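Local coordinates for protein hydrogenase maturation factor (Thermoanaerobacter tengcongensis, PDB 3VTH) that probably catalyses the ATP-dependent transfer of a carbamoyl group from carbamoyl phosphate to the C-terminal cysteine of HypE during [NiFe]-hydrogenase maturation, at residues Gly225-Val230 with Glu335-Asp340; Ala219-Gly224 with Arg360-Arg365; Lys250-Met255 with Val326-Asn331; Pro191-Val196 with Val354-Asn359. All blocks are in the same frame, centred on the assembly; numbering follows the deposited sequence. Where two conformers were deposited one is given.

All four contacts reach one mixed sheet. Across it, strands 193-196, 354-358, 218-221, 226-229, 325-329 and 254-255 follow one another. Interaction 4 takes the outer pair, and its centre lies about 20 Å from that of interaction 3, at the nucleotide. Interactions 1 and 2 lie between them, with centres about 8 Å apart. There H227 O lies 2.8 Å from I220 N, a probable hydrogen bond between neighbouring strands. Along the chain, interaction 3 is nested inside interaction 1, and interaction 1 inside interaction 2. Interactions 2 and 4 cross. Segment 191-196 belongs to the second HypF finger range, so the sheet appears to link that finger region to the nucleotide-binding part.

Interaction 1 (Gly225-Val230 with Glu335-Asp340); sequences GFHLAV and EPICKD
C338 O accepts the backbone N-H of F226 at 2.9 Å, nearly along the C=O axis. The same oxygen lies in the plane of the F226 ring, at its edge, 3.6 Å from CD2. F226 CG stands beside its own backbone N (chi1 -80°), the N that C338 O holds. Further along the ring, F226 CE2 approaches D340 O at 3.6 Å. I337 packs on the strand backbone and H227. Its CG1 and CD1 each lie 3.3 Å from F226 O, and CD1 is 3.6 Å from H227 NE2. G225 fits where a side chain would not. A CB there would run into C338 O and I337 CG1. At the G225 backbone angles it would also press on the preceding carbonyl oxygen. K339 NZ bonds I362 O. An alanine at F226 would probably open a gap beside C338 and leave the D340 carbonyl without its aromatic neighbour. The loop 335-340 leads into helix 341-347, whose N341 and A344 also touch the F226 ring. Strand 226-229 runs between strands 218-221 and 325-329, and I337 packs on S329 and D367.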
# COMPACT_ATOMS: atom_id res chain seq x y z
N GLY A 225 -7.13 -13.43 1.20
CA GLY A 225 -8.54 -13.49 1.56
C GLY A 225 -9.34 -13.84 0.34
O GLY A 225 -8.79 -14.32 -0.65
N PHE A 226 -10.64 -13.58 0.40
CA PHE A 226 -11.53 -13.89 -0.71
C PHE A 226 -11.64 -12.68 -1.64
O PHE A 226 -11.61 -11.54 -1.17
CB PHE A 226 -12.92 -14.27 -0.19
CG PHE A 226 -13.01 -15.69 0.30
CD1 PHE A 226 -13.56 -16.68 -0.52
CD2 PHE A 226 -12.48 -16.05 1.54
CE1 PHE A 226 -13.61 -17.99 -0.10
CE2 PHE A 226 -12.55 -17.37 1.98
CZ PHE A 226 -13.11 -18.34 1.16
N HIS A 227 -11.78 -12.95 -2.94
CA HIS A 227 -12.09 -11.92 -3.93
C HIS A 227 -13.29 -12.34 -4.77
O HIS A 227 -13.56 -13.54 -4.94
CB HIS A 227 -10.87 -11.60 -4.82
CG HIS A 227 -9.76 -10.96 -4.05
ND1 HIS A 227 -8.83 -11.70 -3.35
CD2 HIS A 227 -9.49 -9.66 -3.79
CE1 HIS A 227 -8.01 -10.88 -2.71
NE2 HIS A 227 -8.39 -9.64 -2.96
N LEU A 228 -14.01 -11.36 -5.28
CA LEU A 228 -15.17 -11.61 -6.13
C LEU A 228 -14.75 -11.29 -7.53
O LEU A 228 -14.14 -10.24 -7.77
CB LEU A 228 -16.35 -10.73 -5.72
CG LEU A 228 -16.91 -10.97 -4.32
CD1 LEU A 228 -17.56 -9.71 -3.74
CD2 LEU A 228 -17.87 -12.16 -4.34
N ALA A 229 -15.07 -12.20 -8.44
CA ALA A 229 -14.69 -12.08 -9.83
C ALA A 229 -15.87 -12.23 -10.77
O ALA A 229 -16.81 -13.00 -10.51
CB ALA A 229 -13.61 -13.12 -10.17
N VAL A 230 -15.83 -11.45 -11.85
CA VAL A 230 -16.72 -11.60 -12.99
C VAL A 230 -15.92 -11.35 -14.26
O VAL A 230 -14.86 -10.73 -14.22
CB VAL A 230 -17.96 -10.63 -12.96
CG1 VAL A 230 -18.87 -10.93 -11.79
CG2 VAL A 230 -17.55 -9.13 -12.99
N GLU A 335 -16.63 -3.32 4.82
CA GLU A 335 -16.19 -4.29 5.82
C GLU A 335 -14.86 -4.93 5.40
O GLU A 335 -14.57 -5.02 4.22
CB GLU A 335 -17.28 -5.36 6.02
CG GLU A 335 -18.55 -4.82 6.68
CD GLU A 335 -19.60 -5.89 6.96
OE1 GLU A 335 -19.29 -7.12 6.99
OE2 GLU A 335 -20.77 -5.51 7.17
N PRO A 336 -14.06 -5.39 6.37
CA PRO A 336 -12.79 -6.06 6.02
C PRO A 336 -12.98 -7.29 5.11
O PRO A 336 -13.97 -8.02 5.26
CB PRO A 336 -12.23 -6.52 7.37
CG PRO A 336 -13.00 -5.74 8.42
CD PRO A 336 -14.33 -5.40 7.82
N ILE A 337 -12.05 -7.50 4.18
CA ILE A 337 -12.01 -8.70 3.35
C ILE A 337 -12.18 -10.00 4.17
O ILE A 337 -11.57 -10.15 5.24
CB ILE A 337 -10.67 -8.72 2.52
CG1 ILE A 337 -10.66 -9.85 1.48
CG2 ILE A 337 -9.39 -8.76 3.44
CD1 ILE A 337 -9.41 -9.77 0.53
N CYS A 338 -13.06 -10.89 3.71
CA CYS A 338 -13.27 -12.19 4.35
C CYS A 338 -12.02 -13.04 4.22
O CYS A 338 -11.39 -13.04 3.18
CB CYS A 338 -14.43 -12.95 3.70
SG CYS A 338 -16.04 -12.24 4.01
N LYS A 339 -11.69 -13.79 5.27
CA LYS A 339 -10.51 -14.66 5.21
C LYS A 339 -10.79 -16.15 5.48
O LYS A 339 -9.97 -17.00 5.13
CB LYS A 339 -9.42 -14.16 6.16
CG LYS A 339 -9.65 -14.44 7.63
CD LYS A 339 -8.32 -14.34 8.38
CE LYS A 339 -8.42 -14.80 9.81
NZ LYS A 339 -8.53 -16.28 9.85
N ASP A 340 -11.93 -16.47 6.06
CA ASP A 340 -12.29 -17.85 6.41
C ASP A 340 -13.41 -18.38 5.50
O ASP A 340 -14.30 -17.61 5.12
CB ASP A 340 -12.78 -17.89 7.86
CG ASP A 340 -11.69 -17.54 8.86
OD1 ASP A 340 -10.49 -17.65 8.51
OD2 ASP A 340 -12.04 -17.17 10.00

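Interaction 2 (Ala219-Gly224 with Arg360-Arg365)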
# COMPACT_ATOMS: atom_id res chain seq x y z
N ALA A 219 -16.74 -16.25 -5.83
CA ALA A 219 -15.91 -15.87 -4.69
C ALA A 219 -14.75 -16.85 -4.61
O ALA A 219 -14.96 -18.06 -4.48
CB ALA A 219 -16.73 -15.87 -3.39
N ILE A 220 -13.54 -16.31 -4.73
CA ILE A 220 -12.35 -17.13 -4.86
C ILE A 220 -11.47 -16.93 -3.64
O ILE A 220 -11.09 -15.80 -3.34
CB ILE A 220 -11.54 -16.75 -6.13
CG1 ILE A 220 -12.39 -16.99 -7.40
CG2 ILE A 220 -10.24 -17.50 -6.21
CD1 ILE A 220 -11.75 -16.46 -8.68
N LYS A 221 -11.16 -18.01 -2.93
CA LYS A 221 -10.21 -17.91 -1.82
C LYS A 221 -8.80 -17.80 -2.38
O LYS A 221 -8.32 -18.71 -3.06
CB LYS A 221 -10.32 -19.09 -0.84
CG LYS A 221 -9.46 -18.91 0.42
CD LYS A 221 -9.70 -20.04 1.41
CE LYS A 221 -8.66 -20.03 2.54
NZ LYS A 221 -8.96 -21.11 3.52
N GLY A 222 -8.14 -16.68 -2.10
CA GLY A 222 -6.80 -16.43 -2.62
C GLY A 222 -5.85 -16.40 -1.46
O GLY A 222 -6.13 -16.96 -0.39
N ILE A 223 -4.75 -15.68 -1.63
CA ILE A 223 -3.65 -15.70 -0.68
C ILE A 223 -4.04 -14.91 0.57
O ILE A 223 -3.91 -15.40 1.71
CB ILE A 223 -2.38 -15.07 -1.35
CG1 ILE A 223 -1.88 -15.95 -2.50
CG2 ILE A 223 -1.26 -14.84 -0.34
CD1 ILE A 223 -1.55 -17.40 -2.09
N GLY A 224 -4.54 -13.70 0.36
CA GLY A 224 -4.82 -12.75 1.44
C GLY A 224 -6.26 -12.71 1.91
O GLY A 224 -6.60 -12.01 2.87
N ARG A 360 -6.45 -24.49 3.30
CA ARG A 360 -5.25 -23.92 3.92
C ARG A 360 -5.66 -22.66 4.68
O ARG A 360 -6.05 -21.66 4.06
CB ARG A 360 -4.15 -23.60 2.88
CG ARG A 360 -2.83 -23.06 3.51
CD ARG A 360 -1.72 -22.78 2.47
NE ARG A 360 -2.17 -21.84 1.42
CZ ARG A 360 -1.64 -21.76 0.21
NH1 ARG A 360 -0.62 -22.53 -0.13
NH2 ARG A 360 -2.11 -20.89 -0.68
N ASP A 361 -5.56 -22.69 6.00
CA ASP A 361 -5.92 -21.51 6.82
C ASP A 361 -5.18 -20.25 6.41
O ASP A 361 -3.98 -20.28 6.13
CB ASP A 361 -5.66 -21.76 8.31
CG ASP A 361 -6.66 -22.72 8.92
OD1 ASP A 361 -6.53 -22.98 10.14
OD2 ASP A 361 -7.58 -23.22 8.21
N ILE A 362 -5.91 -19.15 6.33
CA ILE A 362 -5.29 -17.83 6.18
C ILE A 362 -5.20 -17.31 7.61
O ILE A 362 -6.23 -17.15 8.28
CB ILE A 362 -6.12 -16.87 5.30
CG1 ILE A 362 -6.18 -17.40 3.86
CG2 ILE A 362 -5.53 -15.41 5.35
CD1 ILE A 362 -7.22 -16.66 2.95
N VAL A 363 -3.98 -17.09 8.07
CA VAL A 363 -3.75 -16.58 9.41
C VAL A 363 -3.91 -15.07 9.46
O VAL A 363 -4.56 -14.53 10.35
CB VAL A 363 -2.34 -16.99 9.95
CG1 VAL A 363 -2.13 -16.43 11.35
CG2 VAL A 363 -2.21 -18.55 9.93
N ASN A 364 -3.29 -14.39 8.50
CA ASN A 364 -3.28 -12.95 8.45
C ASN A 364 -3.85 -12.49 7.12
O ASN A 364 -3.21 -12.61 6.08
CB ASN A 364 -1.83 -12.43 8.62
CG ASN A 364 -1.17 -12.97 9.89
OD1 ASN A 364 -0.16 -13.69 9.83
ND2 ASN A 364 -1.75 -12.65 11.05
N ARG A 365 -5.07 -11.96 7.14
CA ARG A 365 -5.68 -11.52 5.87
C ARG A 365 -4.94 -10.27 5.40
O ARG A 365 -4.34 -9.55 6.22
CB ARG A 365 -7.17 -11.24 6.06
CG ARG A 365 -7.48 -9.81 6.53
CD ARG A 365 -8.91 -9.74 6.98
NE ARG A 365 -9.10 -10.35 8.29
CZ ARG A 365 -10.27 -10.77 8.74
NH1 ARG A 365 -11.36 -10.67 7.97
NH2 ARG A 365 -10.36 -11.32 9.94
O HOH W 1 -8.80 -19.11 6.32
O HOH W 2 -5.16 -19.83 0.35
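The turn between strands 218-221 and 226-229 meets the loop that leaves strand 354-358, in the domain of the Telomere recombination (YrdC-like) family. K221 makes the direct polar link. Its CG is anti to the backbone N (chi1 -173°), and the rest of the chain is extended. NZ bonds R360 O at 3.0 Å, from above the carbonyl plane. The ammonium also bonds N358 O, and it has a weak bond to a water that accepts the N-H of I362 at 2.9 Å. D361 OD2 lies 5.3 Å from K221 NZ, not in contact, and may add some electrostatic attraction. The I362 and K221 side chains lie alongside, pointing opposite ways. I362 CD1 packs on K221 CE at 3.7 Å and sits 3.5 Å from G222 O. A second water donates to G222 O at 3.1 Å and accepts a weak bond from R360 NH2. I223 CD1 rests 3.8 Å from R360 NH2. At the far end, G224 O lies 3.2 Å from R365 CA, while the R365 guanidinium turns to I337 O. Strand 218-221 lies between strands 354-358 and 226-229, with F226 packed on K221.

Interaction 3 (Lys250-Met255 with Val326-Asn331). With MG (magnesium ion), chain G; APC (diphosphomethylphosphonic acid adenosyl ester), chain F.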
# COMPACT_ATOMS: atom_id res chain seq x y z
N LYS A 250 -16.58 3.36 -7.07
CA LYS A 250 -15.16 3.06 -7.05
C LYS A 250 -14.81 2.12 -8.20
O LYS A 250 -15.51 1.12 -8.42
CB LYS A 250 -14.75 2.41 -5.72
CG LYS A 250 -14.61 3.34 -4.51
CD LYS A 250 -13.91 2.55 -3.38
CE LYS A 250 -13.75 3.38 -2.09
NZ LYS A 250 -13.27 2.52 -0.96
N PRO A 251 -13.72 2.42 -8.94
CA PRO A 251 -13.30 1.56 -10.06
C PRO A 251 -12.89 0.16 -9.60
O PRO A 251 -12.34 0.00 -8.50
CB PRO A 251 -12.07 2.29 -10.62
CG PRO A 251 -11.53 3.09 -9.42
CD PRO A 251 -12.76 3.51 -8.67
N PHE A 252 -13.14 -0.83 -10.45
CA PHE A 252 -12.68 -2.19 -10.23
C PHE A 252 -11.33 -2.43 -10.87
O PHE A 252 -11.11 -2.06 -12.05
CB PHE A 252 -13.64 -3.20 -10.87
CG PHE A 252 -14.94 -3.39 -10.13
CD1 PHE A 252 -14.96 -3.56 -8.74
CD2 PHE A 252 -16.13 -3.47 -10.82
CE1 PHE A 252 -16.17 -3.78 -8.07
CE2 PHE A 252 -17.34 -3.69 -10.16
CZ PHE A 252 -17.36 -3.83 -8.79
N ALA A 253 -10.45 -3.08 -10.12
CA ALA A 253 -9.22 -3.63 -10.64
C ALA A 253 -9.53 -4.91 -11.42
O ALA A 253 -10.49 -5.60 -11.11
CB ALA A 253 -8.27 -3.95 -9.49
N VAL A 254 -8.70 -5.22 -12.41
CA VAL A 254 -8.92 -6.36 -13.29
C VAL A 254 -7.63 -7.19 -13.36
O VAL A 254 -6.53 -6.63 -13.32
CB VAL A 254 -9.37 -5.86 -14.70
CG1 VAL A 254 -9.38 -6.98 -15.73
CG2 VAL A 254 -10.78 -5.27 -14.63
N MET A 255 -7.78 -8.51 -13.38
CA MET A 255 -6.67 -9.41 -13.62
C MET A 255 -6.62 -9.80 -15.10
O MET A 255 -7.62 -10.22 -15.66
CB MET A 255 -6.79 -10.68 -12.77
CG MET A 255 -5.60 -11.61 -12.95
SD MET A 255 -5.66 -13.07 -11.89
CE MET A 255 -5.23 -12.36 -10.31
N VAL A 326 -12.60 -8.99 -13.35
CA VAL A 326 -12.63 -8.16 -12.15
C VAL A 326 -12.14 -9.00 -10.97
O VAL A 326 -12.42 -10.19 -10.90
CB VAL A 326 -14.07 -7.68 -11.86
CG1 VAL A 326 -14.19 -7.04 -10.46
CG2 VAL A 326 -14.52 -6.71 -12.94
N MET A 327 -11.36 -8.37 -10.09
CA MET A 327 -11.02 -8.93 -8.81
C MET A 327 -11.25 -7.82 -7.80
O MET A 327 -10.50 -6.83 -7.78
CB MET A 327 -9.55 -9.37 -8.76
CG MET A 327 -9.26 -10.62 -9.58
SD MET A 327 -10.00 -12.06 -8.80
CE MET A 327 -8.62 -12.68 -7.84
N THR A 328 -12.29 -7.97 -6.99
CA THR A 328 -12.61 -6.99 -5.96
C THR A 328 -12.67 -7.77 -4.67
O THR A 328 -12.93 -8.97 -4.68
CB THR A 328 -13.93 -6.21 -6.26
OG1 THR A 328 -14.08 -5.13 -5.32
CG2 THR A 328 -15.15 -7.11 -6.20
N SER A 329 -12.39 -7.12 -3.55
CA SER A 329 -12.27 -7.87 -2.31
C SER A 329 -13.63 -8.44 -1.90
O SER A 329 -14.68 -7.83 -2.12
CB SER A 329 -11.63 -7.00 -1.21
OG SER A 329 -12.49 -5.96 -0.82
N GLY A 330 -13.58 -9.64 -1.34
CA GLY A 330 -14.77 -10.39 -0.96
C GLY A 330 -15.30 -9.95 0.39
O GLY A 330 -14.91 -10.50 1.42
N ASN A 331 -16.17 -8.95 0.36
CA ASN A 331 -16.83 -8.41 1.55
C ASN A 331 -18.01 -7.57 1.09
O ASN A 331 -18.08 -7.18 -0.08
CB ASN A 331 -15.85 -7.56 2.38
CG ASN A 331 -15.03 -6.60 1.53
OD1 ASN A 331 -13.91 -6.92 1.12
ND2 ASN A 331 -15.57 -5.40 1.28
MG MG G . -12.08 -3.88 -0.92
PG APC F . -14.73 -2.02 -0.47
O1G APC F . -14.14 -3.40 -0.65
O2G APC F . -15.76 -1.70 -1.52
O3G APC F . -15.20 -1.72 0.92
PB APC F . -12.24 -1.05 -1.57
O1B APC F . -11.35 -1.99 -0.82
O2B APC F . -11.70 0.36 -1.73
O3B APC F . -13.59 -0.90 -0.70
PA APC F . -11.69 -3.04 -3.94
O1A APC F . -12.24 -3.31 -5.31
O2A APC F . -11.53 -4.24 -3.07
C3A APC F . -12.74 -1.75 -3.18
O5' APC F . -10.21 -2.40 -4.03
C5' APC F . -9.59 -1.99 -5.24
C4' APC F . -8.91 -0.64 -5.00
O4' APC F . -8.20 -0.32 -6.20
C3' APC F . -9.94 0.46 -4.76
O3' APC F . -9.53 1.36 -3.72
C2' APC F . -9.96 1.22 -6.08
O2' APC F . -10.41 2.57 -5.93
C1' APC F . -8.53 1.01 -6.58
N9 APC F . -8.58 1.16 -8.03
C8 APC F . -9.06 0.27 -8.94
N7 APC F . -8.98 0.80 -10.19
C5 APC F . -8.46 2.04 -10.07
C6 APC F . -8.12 3.15 -10.98
N6 APC F . -8.31 3.04 -12.31
N1 APC F . -7.60 4.28 -10.44
C2 APC F . -7.38 4.41 -9.11
N3 APC F . -7.67 3.45 -8.22
C4 APC F . -8.20 2.27 -8.64
O HOH W 3 -11.45 -4.14 -7.66
O HOH W 4 -11.90 -4.15 1.28
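F252 lays one ring face against V326 CG1, a CH-pi contact with the methyl 4.1 Å from the ring centroid and 24° off the normal. The methyl is offset toward the rim, closest to F252 CG. The ring edge meets T328 OG1, 3.7 Å from F252 CE1. R242 adds a cation-pi contact to the same ring. The backbones join where M327 N bonds A253 O at 3.1 Å, and V254 and V326 form an antiparallel non-hydrogen-bonded pair. M255 CB packs on M327 CG. Beyond this core lies the nucleotide analogue. T328 OG1 is anti to the backbone N (chi1 -172°) and bonds O1A of the analogue at 2.6 Å. A water ties A253 N and M327 O to this O1A, so both segments reach it. S329 OG binds the magnesium ion at 2.1 Å and donates to N331 OD1. Three phosphate or phosphonate oxygens, O1G, O1B and O2A, and a water also bind the metal. K250 NZ bonds O2B at 2.8 Å, and N331 ND2 bonds O1G. The magnesium ion and K250, with K245 and R382, are likely to offset part of the analogue's negative charge, while the S329 backbone N-H adds a neutral donor at O2A.

Interaction 4 (Pro191-Val196 with Val354-Asn359)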
# COMPACT_ATOMS: atom_id res chain seq x y z
N PRO A 191 -2.89 -28.94 0.64
CA PRO A 191 -4.26 -28.43 0.61
C PRO A 191 -4.97 -28.81 -0.69
O PRO A 191 -4.32 -29.15 -1.67
CB PRO A 191 -4.08 -26.90 0.70
CG PRO A 191 -2.62 -26.64 0.60
CD PRO A 191 -1.86 -27.89 0.73
N SER A 192 -6.29 -28.75 -0.68
CA SER A 192 -7.09 -28.96 -1.87
C SER A 192 -8.19 -27.90 -2.05
O SER A 192 -8.64 -27.27 -1.08
CB SER A 192 -7.68 -30.37 -1.86
OG SER A 192 -8.23 -30.67 -0.59
N LEU A 193 -8.59 -27.70 -3.30
CA LEU A 193 -9.73 -26.86 -3.64
C LEU A 193 -11.05 -27.52 -3.28
O LEU A 193 -11.16 -28.76 -3.25
CB LEU A 193 -9.72 -26.54 -5.14
CG LEU A 193 -8.48 -25.82 -5.67
CD1 LEU A 193 -8.48 -25.85 -7.21
CD2 LEU A 193 -8.36 -24.40 -5.11
N SER A 194 -12.04 -26.69 -3.03
CA SER A 194 -13.40 -27.15 -2.82
C SER A 194 -14.33 -26.18 -3.54
O SER A 194 -14.29 -24.94 -3.30
CB SER A 194 -13.69 -27.24 -1.32
OG SER A 194 -15.08 -27.49 -1.09
N PHE A 195 -15.12 -26.71 -4.47
CA PHE A 195 -16.08 -25.90 -5.21
C PHE A 195 -17.47 -26.06 -4.60
O PHE A 195 -17.93 -27.18 -4.37
CB PHE A 195 -16.11 -26.29 -6.71
CG PHE A 195 -17.11 -25.49 -7.53
CD1 PHE A 195 -16.79 -24.22 -8.01
CD2 PHE A 195 -18.37 -26.01 -7.82
CE1 PHE A 195 -17.69 -23.49 -8.76
CE2 PHE A 195 -19.29 -25.28 -8.57
CZ PHE A 195 -18.95 -24.02 -9.05
N VAL A 196 -18.13 -24.94 -4.35
CA VAL A 196 -19.49 -24.93 -3.83
C VAL A 196 -20.35 -24.04 -4.72
O VAL A 196 -20.07 -22.86 -4.90
CB VAL A 196 -19.56 -24.36 -2.38
CG1 VAL A 196 -20.98 -24.53 -1.81
CG2 VAL A 196 -18.54 -25.01 -1.48
N VAL A 354 -21.17 -18.68 -6.79
CA VAL A 354 -20.44 -19.92 -6.49
C VAL A 354 -19.12 -19.59 -5.79
O VAL A 354 -18.67 -18.45 -5.85
CB VAL A 354 -20.16 -20.77 -7.76
CG1 VAL A 354 -21.49 -21.11 -8.51
CG2 VAL A 354 -19.20 -20.04 -8.69
N PHE A 355 -18.52 -20.58 -5.13
CA PHE A 355 -17.34 -20.35 -4.31
C PHE A 355 -16.23 -21.33 -4.67
O PHE A 355 -16.49 -22.52 -4.88
CB PHE A 355 -17.67 -20.53 -2.82
CG PHE A 355 -18.63 -19.51 -2.28
CD1 PHE A 355 -18.17 -18.47 -1.48
CD2 PHE A 355 -20.01 -19.61 -2.55
CE1 PHE A 355 -19.07 -17.51 -0.96
CE2 PHE A 355 -20.90 -18.68 -2.05
CZ PHE A 355 -20.44 -17.62 -1.25
N LEU A 356 -14.99 -20.82 -4.71
CA LEU A 356 -13.82 -21.67 -4.77
C LEU A 356 -13.07 -21.55 -3.45
O LEU A 356 -12.30 -20.60 -3.22
CB LEU A 356 -12.90 -21.33 -5.96
CG LEU A 356 -11.74 -22.32 -6.17
CD1 LEU A 356 -12.24 -23.68 -6.67
CD2 LEU A 356 -10.68 -21.75 -7.13
N LEU A 357 -13.33 -22.53 -2.58
CA LEU A 357 -12.74 -22.61 -1.26
C LEU A 357 -11.42 -23.39 -1.29
O LEU A 357 -11.08 -24.01 -2.29
CB LEU A 357 -13.72 -23.38 -0.37
CG LEU A 357 -14.85 -22.74 0.45
CD1 LEU A 357 -15.36 -21.38 -0.04
CD2 LEU A 357 -15.97 -23.73 0.63
N ASN A 358 -10.66 -23.35 -0.18
CA ASN A 358 -9.60 -24.31 0.05
C ASN A 358 -9.39 -24.51 1.55
O ASN A 358 -9.90 -23.73 2.36
CB ASN A 358 -8.29 -23.91 -0.67
CG ASN A 358 -7.60 -22.72 -0.04
OD1 ASN A 358 -7.19 -22.77 1.14
ND2 ASN A 358 -7.42 -21.66 -0.82
N ASN A 359 -8.65 -25.56 1.93
CA ASN A 359 -8.50 -25.86 3.34
C ASN A 359 -7.15 -25.45 3.92
O ASN A 359 -6.75 -25.98 4.93
CB ASN A 359 -8.80 -27.35 3.61
CG ASN A 359 -7.87 -28.28 2.85
OD1 ASN A 359 -7.12 -27.84 1.95
ND2 ASN A 359 -7.88 -29.55 3.20
O HOH W 5 -6.39 -31.37 1.35
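Strands 193-196 and 354-358 run antiparallel, and the axes of these short strands come within 4.4 Å, with 152° between their directions. S194 with L357 and V196 with F355 are hydrogen-bonded pairs. L193 with N358 and F195 with L356 are non-hydrogen-bonded pairs. L357 N bonds S194 O at 2.7 Å. S194, V196, F355 and L357 share one face of the sheet, where V196 CG2 touches L357 CD2 at 3.6 Å. On the other face L193 CD2 meets L356 CD2 at 4.1 Å. With CG anti to the backbone N (chi1 179°), the F195 ring lies beside V354, and CZ packs on V354 CB at 3.7 Å. Strand 193-196 is outermost in this mixed sheet and lies in the sequence range of the second HypF finger, whose C186 and C189 bind zinc. An alanine at F195 would probably leave V354 without its aromatic partner and open a gap beside helix 204-213, which the ring also touches. Past the strand ends, N359 OD1 accepts the N-H of S192 at 2.9 Å. A water bridges N359 ND2 and S192 OG. P191 packs on Y131 and F133.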